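Local coordinates for protein luciferase-like monooxygenase (Streptomyces bottropensis, PDB 7BIP) that probably acts as a monooxygenase of the bacterial luciferase family, inserting oxygen during biosynthesis of the aromatic polyketide rishirilide, at residues R244-Q249 / F332-R337; E304-I309 / E344-H349. All coordinates share one frame; numbering follows the deposited sequence.

Contact 1: residues R244-Q249 / F332-R337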
ATOM      1  N   ARG A 244     -33.837 -11.012   2.516  1.00 12.59           N
ATOM      2  CA  ARG A 244     -34.132 -10.314   3.761  1.00 14.16           C
ATOM      3  C   ARG A 244     -33.486 -11.000   4.957  1.00 19.56           C
ATOM      4  O   ARG A 244     -32.926 -10.334   5.836  1.00 16.72           O
ATOM      5  CB  ARG A 244     -35.643 -10.231   3.948  1.00 12.94           C
ATOM      6  CG  ARG A 244     -36.089  -9.788   5.348  1.00 13.88           C
ATOM      7  CD  ARG A 244     -37.573  -9.788   5.339  1.00 16.19           C
ATOM      8  NE  ARG A 244     -38.247  -9.273   6.522  1.00 17.81           N
ATOM      9  CZ  ARG A 244     -39.098 -10.007   7.237  1.00 18.82           C
ATOM     10  NH1 ARG A 244     -39.309 -11.280   6.906  1.00 20.46           N
ATOM     11  NH2 ARG A 244     -39.741  -9.485   8.275  1.00 15.35           N
ATOM     12  N   GLN A 245     -33.565 -12.333   5.024  1.00 15.50           N
ATOM     13  CA  GLN A 245     -33.008 -13.031   6.177  1.00 15.49           C
ATOM     14  C   GLN A 245     -31.492 -12.904   6.222  1.00 19.22           C
ATOM     15  O   GLN A 245     -30.925 -12.484   7.238  1.00 18.42           O
ATOM     16  CB  GLN A 245     -33.416 -14.504   6.174  1.00 20.14           C
ATOM     17  CG  GLN A 245     -32.904 -15.233   7.410  1.00 31.60           C
ATOM     18  CD  GLN A 245     -32.135 -16.495   7.081  1.00 50.95           C
ATOM     19  OE1 GLN A 245     -32.546 -17.282   6.224  1.00 63.26           O
ATOM     20  NE2 GLN A 245     -31.005 -16.693   7.753  1.00 56.74           N
ATOM     21  N   LYS A 246     -30.815 -13.239   5.121  1.00 16.35           N
ATOM     22  CA  LYS A 246     -29.356 -13.233   5.128  1.00 20.42           C
ATOM     23  C   LYS A 246     -28.797 -11.819   5.030  1.00 24.44           C
ATOM     24  O   LYS A 246     -27.816 -11.495   5.707  1.00 24.88           O
ATOM     25  CB  LYS A 246     -28.821 -14.128   4.003  1.00 18.10           C
ATOM     26  CG  LYS A 246     -29.078 -15.609   4.277  1.00 20.31           C
ATOM     27  CD  LYS A 246     -28.741 -16.503   3.094  1.00 24.74           C
ATOM     28  CE  LYS A 246     -29.103 -17.954   3.375  1.00 32.06           C
ATOM     29  NZ  LYS A 246     -28.441 -18.435   4.619  1.00 44.38           N
ATOM     30  N   GLY A 247     -29.401 -10.960   4.207  1.00 20.78           N
ATOM     31  CA  GLY A 247     -28.984  -9.568   4.174  1.00 20.02           C
ATOM     32  C   GLY A 247     -29.316  -8.823   5.451  1.00 24.12           C
ATOM     33  O   GLY A 247     -28.559  -7.942   5.876  1.00 26.80           O
ATOM     34  N   GLY A 248     -30.451  -9.153   6.072  1.00 22.90           N
ATOM     35  CA  GLY A 248     -30.788  -8.550   7.348  1.00 22.97           C
ATOM     36  C   GLY A 248     -29.814  -8.940   8.444  1.00 25.90           C
ATOM     37  O   GLY A 248     -29.438  -8.106   9.269  1.00 27.18           O
ATOM     38  N   GLN A 249     -29.395 -10.212   8.468  1.00 23.73           N
ATOM     39  CA  GLN A 249     -28.369 -10.634   9.419  1.00 29.94           C
ATOM     40  C   GLN A 249     -27.069  -9.878   9.193  1.00 29.14           C
ATOM     41  O   GLN A 249     -26.426  -9.426  10.149  1.00 30.48           O
ATOM     42  CB  GLN A 249     -28.117 -12.135   9.304  1.00 30.58           C
ATOM     43  CG  GLN A 249     -29.215 -13.010   9.839  1.00 44.37           C
ATOM     44  CD  GLN A 249     -28.955 -14.477   9.556  1.00 54.87           C
ATOM     45  OE1 GLN A 249     -27.935 -14.837   8.964  1.00 58.81           O
ATOM     46  NE2 GLN A 249     -29.876 -15.333   9.981  1.00 57.49           N
ATOM     47  N   PHE A 332     -18.447 -16.216   0.828  1.00 17.63           N
ATOM     48  CA  PHE A 332     -18.072 -15.621  -0.444  1.00 16.51           C
ATOM     49  C   PHE A 332     -19.125 -15.909  -1.509  1.00 14.13           C
ATOM     50  O   PHE A 332     -19.459 -15.034  -2.315  1.00 16.32           O
ATOM     51  CB  PHE A 332     -16.696 -16.144  -0.876  1.00 17.96           C
ATOM     52  CG  PHE A 332     -16.424 -15.985  -2.344  1.00 15.57           C
ATOM     53  CD1 PHE A 332     -15.880 -14.804  -2.833  1.00 15.70           C
ATOM     54  CD2 PHE A 332     -16.720 -17.005  -3.238  1.00 17.90           C
ATOM     55  CE1 PHE A 332     -15.643 -14.651  -4.185  1.00 18.91           C
ATOM     56  CE2 PHE A 332     -16.497 -16.850  -4.595  1.00 18.20           C
ATOM     57  CZ  PHE A 332     -15.954 -15.676  -5.070  1.00 17.57           C
ATOM     58  N   GLU A 333     -19.673 -17.130  -1.519  1.00 15.26           N
ATOM     59  CA  GLU A 333     -20.599 -17.507  -2.584  1.00 21.01           C
ATOM     60  C   GLU A 333     -21.847 -16.627  -2.578  1.00 15.19           C
ATOM     61  O   GLU A 333     -22.455 -16.403  -3.635  1.00 17.50           O
ATOM     62  CB  GLU A 333     -20.983 -18.987  -2.449  1.00 23.65           C
ATOM     63  CG  GLU A 333     -19.841 -19.968  -2.711  1.00 32.61           C
ATOM     64  CD  GLU A 333     -18.819 -20.036  -1.573  1.00 41.74           C
ATOM     65  OE1 GLU A 333     -19.105 -19.541  -0.458  1.00 42.85           O
ATOM     66  OE2 GLU A 333     -17.722 -20.589  -1.804  1.00 47.63           O
ATOM     67  N   GLU A 334     -22.235 -16.121  -1.405  1.00 15.86           N
ATOM     68  CA  GLU A 334     -23.398 -15.246  -1.300  1.00 16.93           C
ATOM     69  C   GLU A 334     -23.072 -13.842  -1.792  1.00 15.14           C
ATOM     70  O   GLU A 334     -23.888 -13.217  -2.480  1.00 14.98           O
ATOM     71  CB  GLU A 334     -23.906 -15.221   0.147  1.00 15.86           C
ATOM     72  CG  GLU A 334     -24.695 -16.491   0.503  1.00 18.47           C
ATOM     73  CD  GLU A 334     -25.094 -16.588   1.964  1.00 25.93           C
ATOM     74  OE1 GLU A 334     -25.388 -15.549   2.593  1.00 21.78           O
ATOM     75  OE2 GLU A 334     -25.107 -17.725   2.487  1.00 31.81           O
ATOM     76  N   SER A 335     -21.883 -13.333  -1.461  1.00 12.84           N
ATOM     77  CA  SER A 335     -21.456 -12.065  -2.047  1.00 16.29           C
ATOM     78  C   SER A 335     -21.377 -12.166  -3.568  1.00 15.52           C
ATOM     79  O   SER A 335     -21.800 -11.257  -4.296  1.00 13.94           O
ATOM     80  CB  SER A 335     -20.097 -11.664  -1.478  1.00 13.91           C
ATOM     81  OG  SER A 335     -20.162 -11.571  -0.060  1.00 15.13           O
ATOM     82  N   ALA A 336     -20.843 -13.272  -4.066  1.00 11.50           N
ATOM     83  CA  ALA A 336     -20.710 -13.447  -5.508  1.00 14.84           C
ATOM     84  C   ALA A 336     -22.076 -13.577  -6.176  1.00 12.81           C
ATOM     85  O   ALA A 336     -22.289 -13.045  -7.272  1.00 15.08           O
ATOM     86  CB  ALA A 336     -19.845 -14.675  -5.793  1.00 16.51           C
ATOM     87  N   ARG A 337     -23.015 -14.269  -5.520  1.00 14.96           N
ATOM     88  CA  ARG A 337     -24.375 -14.376  -6.052  1.00 14.81           C
ATOM     89  C   ARG A 337     -25.024 -13.004  -6.165  1.00 15.53           C
ATOM     90  O   ARG A 337     -25.661 -12.694  -7.180  1.00 14.64           O
ATOM     91  CB  ARG A 337     -25.226 -15.295  -5.168  1.00 14.65           C
ATOM     92  CG  ARG A 337     -26.703 -15.310  -5.577  1.00 15.23           C
ATOM     93  CD  ARG A 337     -27.503 -16.329  -4.762  1.00 16.27           C
ATOM     94  NE  ARG A 337     -27.619 -15.931  -3.372  1.00 18.63           N
ATOM     95  CZ  ARG A 337     -28.312 -16.608  -2.464  1.00 17.22           C
ATOM     96  NH1 ARG A 337     -28.933 -17.739  -2.814  1.00 18.59           N
ATOM     97  NH2 ARG A 337     -28.366 -16.170  -1.218  1.00 18.73           N
TER

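Contact 2: residues E304-I309 / E344-H349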
ATOM      1  N   GLU A 304     -37.170  -6.255  -6.438  1.00 14.74           N
ATOM      2  CA  GLU A 304     -37.276  -5.312  -5.327  1.00 13.66           C
ATOM      3  C   GLU A 304     -36.223  -4.220  -5.440  1.00 12.18           C
ATOM      4  O   GLU A 304     -36.512  -3.030  -5.278  1.00 16.25           O
ATOM      5  CB  GLU A 304     -37.106  -6.042  -3.989  1.00 15.45           C
ATOM      6  CG  GLU A 304     -38.245  -6.975  -3.596  1.00 16.49           C
ATOM      7  CD  GLU A 304     -37.897  -7.757  -2.344  1.00 18.47           C
ATOM      8  OE1 GLU A 304     -37.784  -7.139  -1.266  1.00 25.87           O
ATOM      9  OE2 GLU A 304     -37.723  -8.983  -2.441  1.00 20.05           O
ATOM     10  N   VAL A 305     -34.988  -4.615  -5.720  1.00 15.33           N
ATOM     11  CA  VAL A 305     -33.898  -3.652  -5.731  1.00 14.49           C
ATOM     12  C   VAL A 305     -34.001  -2.754  -6.960  1.00 15.33           C
ATOM     13  O   VAL A 305     -33.617  -1.587  -6.909  1.00 15.78           O
ATOM     14  CB  VAL A 305     -32.557  -4.401  -5.634  1.00 14.96           C
ATOM     15  CG1 VAL A 305     -31.372  -3.464  -5.906  1.00 13.44           C
ATOM     16  CG2 VAL A 305     -32.425  -5.036  -4.242  1.00 16.80           C
ATOM     17  N   ARG A 306     -34.564  -3.261  -8.066  1.00 15.60           N
ATOM     18  CA  ARG A 306     -34.801  -2.408  -9.228  1.00 18.94           C
ATOM     19  C   ARG A 306     -35.755  -1.272  -8.874  1.00 20.22           C
ATOM     20  O   ARG A 306     -35.504  -0.106  -9.196  1.00 19.24           O
ATOM     21  CB  ARG A 306     -35.366  -3.236 -10.388  1.00 20.68           C
ATOM     22  CG  ARG A 306     -35.983  -2.404 -11.511  1.00 30.10           C
ATOM     23  CD  ARG A 306     -34.916  -1.787 -12.404  1.00 43.14           C
ATOM     24  NE  ARG A 306     -35.478  -0.784 -13.306  1.00 53.20           N
ATOM     25  CZ  ARG A 306     -35.988  -1.052 -14.504  1.00 60.70           C
ATOM     26  NH1 ARG A 306     -36.005  -2.298 -14.961  1.00 59.24           N
ATOM     27  NH2 ARG A 306     -36.478  -0.070 -15.250  1.00 62.05           N
ATOM     28  N   ALA A 307     -36.863  -1.603  -8.202  1.00 17.14           N
ATOM     29  CA  ALA A 307     -37.810  -0.568  -7.806  1.00 20.60           C
ATOM     30  C   ALA A 307     -37.171   0.403  -6.826  1.00 17.95           C
ATOM     31  O   ALA A 307     -37.430   1.612  -6.879  1.00 20.14           O
ATOM     32  CB  ALA A 307     -39.063  -1.202  -7.196  1.00 19.47           C
ATOM     33  N   ALA A 308     -36.323  -0.108  -5.930  1.00 16.55           N
ATOM     34  CA  ALA A 308     -35.654   0.753  -4.963  1.00 13.95           C
ATOM     35  C   ALA A 308     -34.698   1.718  -5.651  1.00 17.99           C
ATOM     36  O   ALA A 308     -34.668   2.907  -5.316  1.00 18.41           O
ATOM     37  CB  ALA A 308     -34.907  -0.099  -3.934  1.00 17.06           C
ATOM     38  N   ILE A 309     -33.906   1.226  -6.611  1.00 16.04           N
ATOM     39  CA  ILE A 309     -32.967   2.102  -7.312  1.00 17.22           C
ATOM     40  C   ILE A 309     -33.715   3.183  -8.089  1.00 21.07           C
ATOM     41  O   ILE A 309     -33.311   4.354  -8.092  1.00 19.43           O
ATOM     42  CB  ILE A 309     -32.044   1.279  -8.232  1.00 17.58           C
ATOM     43  CG1 ILE A 309     -31.054   0.460  -7.392  1.00 16.30           C
ATOM     44  CG2 ILE A 309     -31.290   2.197  -9.197  1.00 19.02           C
ATOM     45  CD1 ILE A 309     -30.358  -0.626  -8.193  1.00 18.21           C
ATOM     46  N   GLU A 344     -26.628  -9.410 -14.040  1.00 16.43           N
ATOM     47  CA  GLU A 344     -27.513  -9.964 -15.061  1.00 16.57           C
ATOM     48  C   GLU A 344     -28.815  -9.181 -15.179  1.00 21.23           C
ATOM     49  O   GLU A 344     -29.319  -8.964 -16.292  1.00 20.77           O
ATOM     50  CB  GLU A 344     -27.811 -11.430 -14.750  1.00 24.50           C
ATOM     51  CG  GLU A 344     -28.535 -12.151 -15.883  1.00 41.90           C
ATOM     52  CD  GLU A 344     -28.959 -13.564 -15.518  1.00 58.92           C
ATOM     53  OE1 GLU A 344     -29.041 -13.870 -14.308  1.00 63.35           O
ATOM     54  OE2 GLU A 344     -29.213 -14.367 -16.444  1.00 64.50           O
ATOM     55  N   HIS A 345     -29.379  -8.752 -14.050  1.00 20.57           N
ATOM     56  CA  HIS A 345     -30.740  -8.240 -14.040  1.00 22.49           C
ATOM     57  C   HIS A 345     -30.837  -6.727 -13.947  1.00 22.89           C
ATOM     58  O   HIS A 345     -31.880  -6.170 -14.310  1.00 27.95           O
ATOM     59  CB  HIS A 345     -31.524  -8.864 -12.879  1.00 24.40           C
ATOM     60  CG  HIS A 345     -31.737 -10.335 -13.032  1.00 30.43           C
ATOM     61  ND1 HIS A 345     -30.996 -11.272 -12.343  1.00 33.06           N
ATOM     62  CD2 HIS A 345     -32.595 -11.032 -13.812  1.00 33.96           C
ATOM     63  CE1 HIS A 345     -31.397 -12.484 -12.685  1.00 31.20           C
ATOM     64  NE2 HIS A 345     -32.363 -12.367 -13.577  1.00 34.33           N
ATOM     65  N   LEU A 346     -29.795  -6.043 -13.484  1.00 18.51           N
ATOM     66  CA  LEU A 346     -29.905  -4.616 -13.204  1.00 17.36           C
ATOM     67  C   LEU A 346     -28.916  -3.782 -13.999  1.00 24.96           C
ATOM     68  O   LEU A 346     -29.304  -2.765 -14.591  1.00 22.30           O
ATOM     69  CB  LEU A 346     -29.711  -4.372 -11.700  1.00 17.34           C
ATOM     70  CG  LEU A 346     -30.879  -4.961 -10.899  1.00 26.44           C
ATOM     71  CD1 LEU A 346     -30.599  -4.991  -9.420  1.00 26.33           C
ATOM     72  CD2 LEU A 346     -32.116  -4.151 -11.187  1.00 28.53           C
ATOM     73  N   LEU A 347     -27.648  -4.183 -14.023  1.00 21.95           N
ATOM     74  CA  LEU A 347     -26.638  -3.437 -14.769  1.00 20.55           C
ATOM     75  C   LEU A 347     -27.041  -3.095 -16.203  1.00 20.08           C
ATOM     76  O   LEU A 347     -26.804  -1.948 -16.614  1.00 25.96           O
ATOM     77  CB  LEU A 347     -25.318  -4.218 -14.767  1.00 22.88           C
ATOM     78  CG  LEU A 347     -24.296  -3.888 -13.685  1.00 30.09           C
ATOM     79  CD1 LEU A 347     -22.972  -4.583 -14.022  1.00 20.80           C
ATOM     80  CD2 LEU A 347     -24.105  -2.380 -13.549  1.00 31.70           C
ATOM     81  N   PRO A 348     -27.617  -4.001 -17.006  1.00 25.41           N
ATOM     82  CA  PRO A 348     -27.936  -3.622 -18.395  1.00 32.84           C
ATOM     83  C   PRO A 348     -28.915  -2.469 -18.515  1.00 36.75           C
ATOM     84  O   PRO A 348     -28.823  -1.693 -19.475  1.00 39.67           O
ATOM     85  CB  PRO A 348     -28.526  -4.913 -18.983  1.00 29.45           C
ATOM     86  CG  PRO A 348     -27.915  -5.995 -18.180  1.00 26.15           C
ATOM     87  CD  PRO A 348     -27.857  -5.437 -16.784  1.00 23.18           C
ATOM     88  N   HIS A 349     -29.850  -2.325 -17.575  1.00 30.77           N
ATOM     89  CA  HIS A 349     -30.889  -1.312 -17.699  1.00 37.58           C
ATOM     90  C   HIS A 349     -30.423   0.088 -17.310  1.00 39.96           C
ATOM     91  O   HIS A 349     -31.115   1.060 -17.627  1.00 37.65           O
ATOM     92  CB  HIS A 349     -32.110  -1.713 -16.867  1.00 45.63           C
ATOM     93  CG  HIS A 349     -32.570  -3.120 -17.110  1.00 61.21           C
ATOM     94  ND1 HIS A 349     -31.766  -4.220 -16.891  1.00 64.84           N
ATOM     95  CD2 HIS A 349     -33.749  -3.605 -17.570  1.00 66.66           C
ATOM     96  CE1 HIS A 349     -32.431  -5.319 -17.198  1.00 66.64           C
ATOM     97  NE2 HIS A 349     -33.637  -4.974 -17.611  1.00 65.98           N
TER

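Contact 1: residues R244-Q249 / F332-R337
Lys246 and Glu334 make a small surface contact between two helices, 240-262 and 332-345, joined through side chains and not through their backbones. Two measures support this reading: the nearest CA atoms, those of Lys246 and Glu334, are 9.0 Å apart, and only 101 Å² is buried in all. The touching is done by the aliphatic middle of the lysine. Its CD lies 3.5 Å from Glu334 OE1, and the two chains cross at about a right angle. Lys246 NZ stands 4.0 Å from Glu334 OE2: opposite charges close together, yet beyond salt-bridge distance, so any attraction is probably loose. Glu334, with its chain extended beyond CG, carries the carboxylate toward helix 240-262. In this TIM-barrel-type fold of the luciferase-like family, helix 332-345 follows the parallel strand 320-324, while helix 240-262 comes directly after strand 228-236, and Tyr235 near the end of that strand supplies the firmer polar anchor. Its hydroxyl is hydrogen-bonded to Glu334 OE1 and to Arg337 NH2, which also forms a salt bridge with Glu242. Lys246 CD meets the edge of that guanidinium, near its plane, 4.3 Å from Arg337 NH2. An alanine in place of Lys246 would probably deprive the Glu334 carboxylate of the lysine's charge and of the CD methylene that packs on it. On the far side of helix 332-345, Phe332 packs against Leu28 of helix 18-35.

Contact 2: residues E304-I309 / E344-H349
Leu346 forms the close-packed half of this contact, setting its two methyl groups against helix 302-316, whereas Arg306 and His349 meet more loosely at the surface. The evidence for tight packing is in the distances: Leu346 CD2 comes to 3.5 Å from Arg306 CB and also lies 3.8 Å from Arg306 CA, so this methyl rests on the helix backbone itself. The other branch, CD1, reaches Val305 CG1 at 3.9 Å, where the two buried side chains cross at about a right angle. Val305 presents that methyl because CG1 stands anti to the backbone N, chi1 169°. Leu346 is the first residue to leave helical geometry after helix 332-345, and a short, weakly bonded helical turn follows it. The contact thus joins the C-terminal end of the chain to the helix between strands 298-300 and 320-324 of the parallel sheet, in the TIM-barrel-type fold expected for this family. Ile309 continues the apolar side, touching Phe3 of strand 2-6 and Phe342. Toward solvent the character changes. The chain of Arg306 bends at chi2, 77°, and its guanidinium reaches the exposed His349, whose side chain it crosses at about a right angle. There NH1 of Arg306 stands 3.7 Å from His349 CD2, approaching the imidazole obliquely, while His349 CB lies over one face of the guanidinium. With 46° between the two planes, this is contact without stacking. The firmer hold on the arginine lies within its own helix, where Arg306 NE makes a salt bridge to Asp310. Tyr350, from the C-terminal turn, also touches the arginine.

Helix 332-345 links the two contacts: contact 1 uses its first turns, while the second segment of contact 2 begins at its last residues and does its touching just beyond them. The contact centres are about 17 Å apart and their nearest atoms about 6 Å, so they are neighbours without touching. Along the chain the segments alternate, and the C-terminal part of the chain meets two earlier helices, 240-262 and 302-316. The character differs as well: contact 1 is a surface contact of a lysine chain on a carboxylate, contact 2 partly buried with 204 Å² covered. Their centres lie about 20 and 21 Å from the centre of the chain, on the same side of it, away from the calcium-binding residues Glu23, Lys41 and Glu144.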